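Local structure of succinoglycan biosynthesis protein (2QGM) at residues Y202-M216 and T259-L271. The protein is probably a hydrolase related to erythromycin esterases, with a possible link to succinoglycan biosynthesis. Sequence-based numbering, arbitrary orientation.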
loop_
_atom_site.group_PDB
_atom_site.type_symbol
_atom_site.label_atom_id
_atom_site.label_comp_id
_atom_site.label_asym_id
_atom_site.label_seq_id
_atom_site.Cartn_x
_atom_site.Cartn_y
_atom_site.Cartn_z
ATOM N N TYR A 202 -11.766 18.197 20.045
ATOM C CA TYR A 202 -11.982 17.852 18.632
ATOM C C TYR A 202 -12.921 18.753 17.831
ATOM O O TYR A 202 -12.896 18.716 16.598
ATOM C CB TYR A 202 -12.538 16.435 18.493
ATOM C CG TYR A 202 -11.572 15.298 18.744
ATOM C CD1 TYR A 202 -10.187 15.478 18.681
ATOM C CD2 TYR A 202 -12.055 14.020 18.988
ATOM C CE1 TYR A 202 -9.312 14.395 18.852
ATOM C CE2 TYR A 202 -11.201 12.941 19.158
ATOM C CZ TYR A 202 -9.834 13.130 19.088
ATOM O OH TYR A 202 -9.024 12.027 19.236
ATOM N N LYS A 203 -13.746 19.546 18.510
ATOM C CA LYS A 203 -14.719 20.400 17.827
ATOM C C LYS A 203 -14.216 21.229 16.647
ATOM O O LYS A 203 -14.717 21.088 15.536
ATOM C CB LYS A 203 -15.424 21.329 18.831
ATOM C CG LYS A 203 -16.578 22.126 18.219
ATOM C CD LYS A 203 -17.290 23.011 19.241
ATOM C CE LYS A 203 -18.403 23.820 18.582
ATOM N NZ LYS A 203 -19.108 24.733 19.530
ATOM N N GLU A 204 -13.246 22.106 16.882
ATOM C CA GLU A 204 -12.730 22.951 15.809
ATOM C C GLU A 204 -11.868 22.165 14.826
ATOM O O GLU A 204 -12.025 22.289 13.616
ATOM C CB GLU A 204 -11.934 24.119 16.404
ATOM C CG GLU A 204 -12.796 25.097 17.188
ATOM C CD GLU A 204 -13.732 25.891 16.294
ATOM O OE1 GLU A 204 -13.233 26.700 15.481
ATOM O OE2 GLU A 204 -14.965 25.711 16.404
ATOM N N LEU A 205 -10.968 21.348 15.360
ATOM C CA LEU A 205 -10.084 20.536 14.541
ATOM C C LEU A 205 -10.828 19.750 13.461
ATOM O O LEU A 205 -10.439 19.764 12.295
ATOM C CB LEU A 205 -9.306 19.562 15.429
ATOM C CG LEU A 205 -8.545 18.442 14.706
ATOM C CD1 LEU A 205 -7.479 19.039 13.788
ATOM C CD2 LEU A 205 -7.919 17.516 15.732
ATOM N N SER A 206 -11.904 19.080 13.859
ATOM C CA SER A 206 -12.697 18.256 12.953
ATOM C C SER A 206 -13.300 18.969 11.743
ATOM O O SER A 206 -13.846 18.315 10.853
ATOM C CB SER A 206 -13.810 17.536 13.730
ATOM O OG SER A 206 -14.693 18.452 14.359
ATOM N N SER A 207 -13.214 20.296 11.704
ATOM C CA SER A 207 -13.754 21.048 10.571
ATOM C C SER A 207 -12.694 21.352 9.519
ATOM O O SER A 207 -13.020 21.803 8.417
ATOM C CB SER A 207 -14.367 22.376 11.035
ATOM O OG SER A 207 -15.735 22.222 11.376
ATOM N N PHE A 208 -11.432 21.086 9.857
ATOM C CA PHE A 208 -10.307 21.359 8.965
ATOM C C PHE A 208 -9.504 20.151 8.485
ATOM O O PHE A 208 -8.444 20.317 7.872
ATOM C CB PHE A 208 -9.337 22.338 9.646
ATOM C CG PHE A 208 -9.967 23.651 10.030
ATOM C CD1 PHE A 208 -10.522 23.840 11.296
ATOM C CD2 PHE A 208 -10.043 24.684 9.107
ATOM C CE1 PHE A 208 -11.149 25.047 11.634
ATOM C CE2 PHE A 208 -10.667 25.896 9.431
ATOM C CZ PHE A 208 -11.220 26.074 10.693
ATOM N N THR A 209 -9.988 18.941 8.743
ATOM C CA THR A 209 -9.247 17.744 8.337
ATOM C C THR A 209 -9.747 17.072 7.065
ATOM O O THR A 209 -9.331 15.959 6.746
ATOM C CB THR A 209 -9.239 16.694 9.469
ATOM O OG1 THR A 209 -10.588 16.368 9.845
ATOM C CG2 THR A 209 -8.505 17.236 10.683
ATOM N N GLY A 210 -10.612 17.759 6.328
ATOM C CA GLY A 210 -11.153 17.210 5.093
ATOM C C GLY A 210 -10.132 16.836 4.030
ATOM O O GLY A 210 -10.399 15.988 3.177
ATOM N N SER A 211 -8.965 17.474 4.072
ATOM C CA SER A 211 -7.887 17.209 3.128
ATOM C C SER A 211 -6.626 17.907 3.622
ATOM O O SER A 211 -6.697 18.812 4.463
ATOM C CB SER A 211 -8.250 17.712 1.725
ATOM O OG SER A 211 -8.351 19.129 1.686
ATOM N N ILE A 212 -5.475 17.486 3.105
ATOM C CA ILE A 212 -4.196 18.078 3.492
ATOM C C ILE A 212 -4.196 19.553 3.106
ATOM O O ILE A 212 -3.761 20.412 3.875
ATOM C CB ILE A 212 -3.020 17.401 2.762
ATOM C CG1 ILE A 212 -2.976 15.912 3.098
ATOM C CG2 ILE A 212 -1.714 18.037 3.181
ATOM C CD1 ILE A 212 -2.827 15.623 4.567
ATOM N N GLN A 213 -4.695 19.821 1.904
ATOM C CA GLN A 213 -4.752 21.166 1.352
ATOM C C GLN A 213 -5.441 22.184 2.258
ATOM O O GLN A 213 -4.904 23.263 2.487
ATOM C CB GLN A 213 -5.442 21.125 -0.016
ATOM C CG GLN A 213 -5.502 22.455 -0.740
ATOM C CD GLN A 213 -5.994 22.303 -2.167
ATOM O OE1 GLN A 213 -7.044 21.707 -2.416
ATOM N NE2 GLN A 213 -5.240 22.851 -3.113
ATOM N N GLU A 214 -6.619 21.849 2.780
ATOM C CA GLU A 214 -7.329 22.782 3.643
ATOM C C GLU A 214 -6.705 22.891 5.026
ATOM O O GLU A 214 -6.767 23.947 5.656
ATOM C CB GLU A 214 -8.816 22.409 3.765
ATOM C CG GLU A 214 -9.106 21.092 4.451
ATOM C CD GLU A 214 -10.599 20.811 4.541
ATOM O OE1 GLU A 214 -11.316 21.552 5.252
ATOM O OE2 GLU A 214 -11.065 19.843 3.903
ATOM N N TYR A 215 -6.092 21.814 5.505
ATOM C CA TYR A 215 -5.479 21.874 6.828
ATOM C C TYR A 215 -4.219 22.735 6.784
ATOM O O TYR A 215 -3.937 23.479 7.716
ATOM C CB TYR A 215 -5.145 20.469 7.339
ATOM C CG TYR A 215 -4.739 20.436 8.803
ATOM C CD1 TYR A 215 -3.414 20.636 9.188
ATOM C CD2 TYR A 215 -5.687 20.242 9.805
ATOM C CE1 TYR A 215 -3.042 20.641 10.532
ATOM C CE2 TYR A 215 -5.325 20.250 11.155
ATOM C CZ TYR A 215 -4.005 20.450 11.515
ATOM O OH TYR A 215 -3.647 20.468 12.849
HETATM N N MSE A 216 -3.468 22.650 5.693
HETATM C CA MSE A 216 -2.255 23.441 5.587
HETATM C C MSE A 216 -2.506 24.943 5.450
HETATM O O MSE A 216 -1.570 25.738 5.514
HETATM C CB MSE A 216 -1.401 22.925 4.430
HETATM C CG MSE A 216 -0.792 21.564 4.724
HETATM SE SE MSE A 216 0.353 20.894 3.336
HETATM C CE MSE A 216 1.888 22.029 3.687
ATOM N N THR A 259 -7.568 5.216 16.435
ATOM C CA THR A 259 -8.073 6.360 15.691
ATOM C C THR A 259 -7.599 7.660 16.334
ATOM O O THR A 259 -7.195 8.590 15.637
ATOM C CB THR A 259 -9.607 6.343 15.637
ATOM O OG1 THR A 259 -10.038 5.117 15.035
ATOM C CG2 THR A 259 -10.125 7.515 14.813
ATOM N N ALA A 260 -7.649 7.737 17.661
ATOM C CA ALA A 260 -7.194 8.949 18.346
ATOM C C ALA A 260 -5.724 9.187 18.007
ATOM O O ALA A 260 -5.281 10.331 17.852
ATOM C CB ALA A 260 -7.367 8.811 19.851
ATOM N N SER A 261 -4.971 8.097 17.895
ATOM C CA SER A 261 -3.564 8.184 17.542
ATOM C C SER A 261 -3.403 8.624 16.089
ATOM O O SER A 261 -2.460 9.338 15.763
ATOM C CB SER A 261 -2.863 6.831 17.764
ATOM O OG SER A 261 -2.569 6.614 19.132
ATOM N N ALA A 262 -4.316 8.205 15.214
ATOM C CA ALA A 262 -4.230 8.591 13.807
ATOM C C ALA A 262 -4.494 10.087 13.673
ATOM O O ALA A 262 -3.923 10.765 12.817
ATOM C CB ALA A 262 -5.233 7.795 12.980
ATOM N N ILE A 263 -5.362 10.597 14.533
ATOM C CA ILE A 263 -5.684 12.011 14.525
ATOM C C ILE A 263 -4.462 12.797 15.014
ATOM O O ILE A 263 -4.137 13.854 14.469
ATOM C CB ILE A 263 -6.919 12.276 15.401
ATOM C CG1 ILE A 263 -8.144 11.652 14.717
ATOM C CG2 ILE A 263 -7.108 13.774 15.624
ATOM C CD1 ILE A 263 -9.397 11.576 15.569
ATOM N N GLU A 264 -3.771 12.273 16.026
ATOM C CA GLU A 264 -2.568 12.937 16.525
ATOM C C GLU A 264 -1.519 12.931 15.414
ATOM O O GLU A 264 -0.890 13.952 15.135
ATOM C CB GLU A 264 -2.000 12.219 17.751
ATOM C CG GLU A 264 -0.779 12.921 18.349
ATOM C CD GLU A 264 -0.144 12.139 19.484
ATOM O OE1 GLU A 264 -0.896 11.589 20.309
ATOM O OE2 GLU A 264 1.102 12.084 19.561
ATOM N N LYS A 265 -1.334 11.776 14.775
ATOM C CA LYS A 265 -0.366 11.657 13.686
ATOM C C LYS A 265 -0.640 12.687 12.594
ATOM O O LYS A 265 0.272 13.348 12.115
ATOM C CB LYS A 265 -0.413 10.248 13.072
ATOM C CG LYS A 265 0.130 9.140 13.963
ATOM C CD LYS A 265 0.101 7.800 13.233
ATOM C CE LYS A 265 0.701 6.671 14.064
ATOM N NZ LYS A 265 -0.050 6.412 15.314
ATOM N N PHE A 266 -1.902 12.822 12.202
ATOM C CA PHE A 266 -2.274 13.775 11.164
ATOM C C PHE A 266 -1.866 15.215 11.519
ATOM O O PHE A 266 -1.282 15.922 10.699
ATOM C CB PHE A 266 -3.788 13.673 10.902
ATOM C CG PHE A 266 -4.288 14.585 9.812
ATOM C CD1 PHE A 266 -4.692 15.887 10.097
ATOM C CD2 PHE A 266 -4.380 14.129 8.495
ATOM C CE1 PHE A 266 -5.188 16.722 9.086
ATOM C CE2 PHE A 266 -4.870 14.954 7.486
ATOM C CZ PHE A 266 -5.277 16.254 7.783
ATOM N N THR A 267 -2.162 15.640 12.744
ATOM C CA THR A 267 -1.827 16.996 13.187
ATOM C C THR A 267 -0.326 17.195 13.400
ATOM O O THR A 267 0.168 18.326 13.381
ATOM C CB THR A 267 -2.563 17.348 14.501
ATOM O OG1 THR A 267 -2.127 16.472 15.546
ATOM C CG2 THR A 267 -4.071 17.213 14.317
ATOM N N THR A 268 0.397 16.098 13.605
ATOM C CA THR A 268 1.843 16.162 13.822
ATOM C C THR A 268 2.573 16.215 12.482
ATOM O O THR A 268 3.555 16.938 12.315
ATOM C CB THR A 268 2.345 14.935 14.617
ATOM O OG1 THR A 268 1.666 14.876 15.876
ATOM C CG2 THR A 268 3.848 15.028 14.855
HETATM N N MSE A 269 2.077 15.431 11.532
HETATM C CA MSE A 269 2.638 15.347 10.187
HETATM C C MSE A 269 2.561 16.687 9.445
HETATM O O MSE A 269 3.476 17.051 8.697
HETATM C CB MSE A 269 1.869 14.269 9.413
HETATM C CG MSE A 269 2.107 14.212 7.915
HETATM SE SE MSE A 269 0.872 12.934 7.103
HETATM C CE MSE A 269 -0.634 14.148 6.881
ATOM N N LEU A 270 1.477 17.421 9.670
ATOM C CA LEU A 270 1.263 18.691 8.986
ATOM C C LEU A 270 1.640 19.925 9.784
ATOM O O LEU A 270 1.249 21.038 9.432
ATOM C CB LEU A 270 -0.195 18.795 8.528
ATOM C CG LEU A 270 -0.630 17.713 7.529
ATOM C CD1 LEU A 270 -2.107 17.901 7.188
ATOM C CD2 LEU A 270 0.224 17.779 6.268
ATOM N N LEU A 271 2.404 19.729 10.853
ATOM C CA LEU A 271 2.849 20.843 11.679
ATOM C C LEU A 271 3.935 21.618 10.924
ATOM O O LEU A 271 3.887 22.847 10.842
ATOM C CB LEU A 271 3.393 20.320 13.014
ATOM C CG LEU A 271 3.768 21.347 14.079
ATOM C CD1 LEU A 271 2.548 22.184 14.431
ATOM C CD2 LEU A 271 4.298 20.631 15.317
HETATM O O HOH W 1 -6.240 12.517 19.006
HETATM O O HOH W 2 -0.838 20.699 13.383
#
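Tyr215 and Phe266 form a T-shaped (edge-to-face) pair in this buried contact. The contact lies in a helical part of an erythromycin esterase-like fold, its centre about 21 Å from the centre of the chain. The end of helix 195-203, the turn after it and the short helix 212-215 pack against the C-terminal part of helix 253-269 and Leu270 just after it.

The ring centroids are 5.2 Å apart and the planes stand at 80°. Phe266 CE1 sits over one face of Tyr215, 3.6 Å from Tyr215 CD2. The Phe266 CG lies anti to the backbone N (chi1 -178°), which carries the ring across to Tyr215 and Thr209.

Apolar contacts surround this pair. Leu270 CD1 lies over a face of Phe266 and also touches Tyr215 CD1. Thr209 CG2 meets Phe266 CE1 at 3.7 Å, while its OG1 is hydrogen-bonded to Leu175 O. Ile212 CD1 is wedged among Phe266, Leu270 and the methyl end of selenomethionine Met269, with Met269 CE 3.5 Å away. Further along, Leu205 CD2 packs on Ile263 CG2 at 3.8 Å, and Leu205 CD1 on Thr267 CG2. Tyr202 CZ lies 3.9 Å from Ile263 CD1. Phe180 of helix 177-190 packs edge-to-face with Tyr202 and also touches Ile263.

No direct hydrogen bond joins the two segments. Two waters link them instead, each accepting from a tyrosine hydroxyl and donating to a helix carbonyl. One joins Tyr202 OH to Ala260 O. The other lies in the plane of the Tyr215 ring, 2.9 Å from Tyr215 OH and 2.6 Å from Thr267 O.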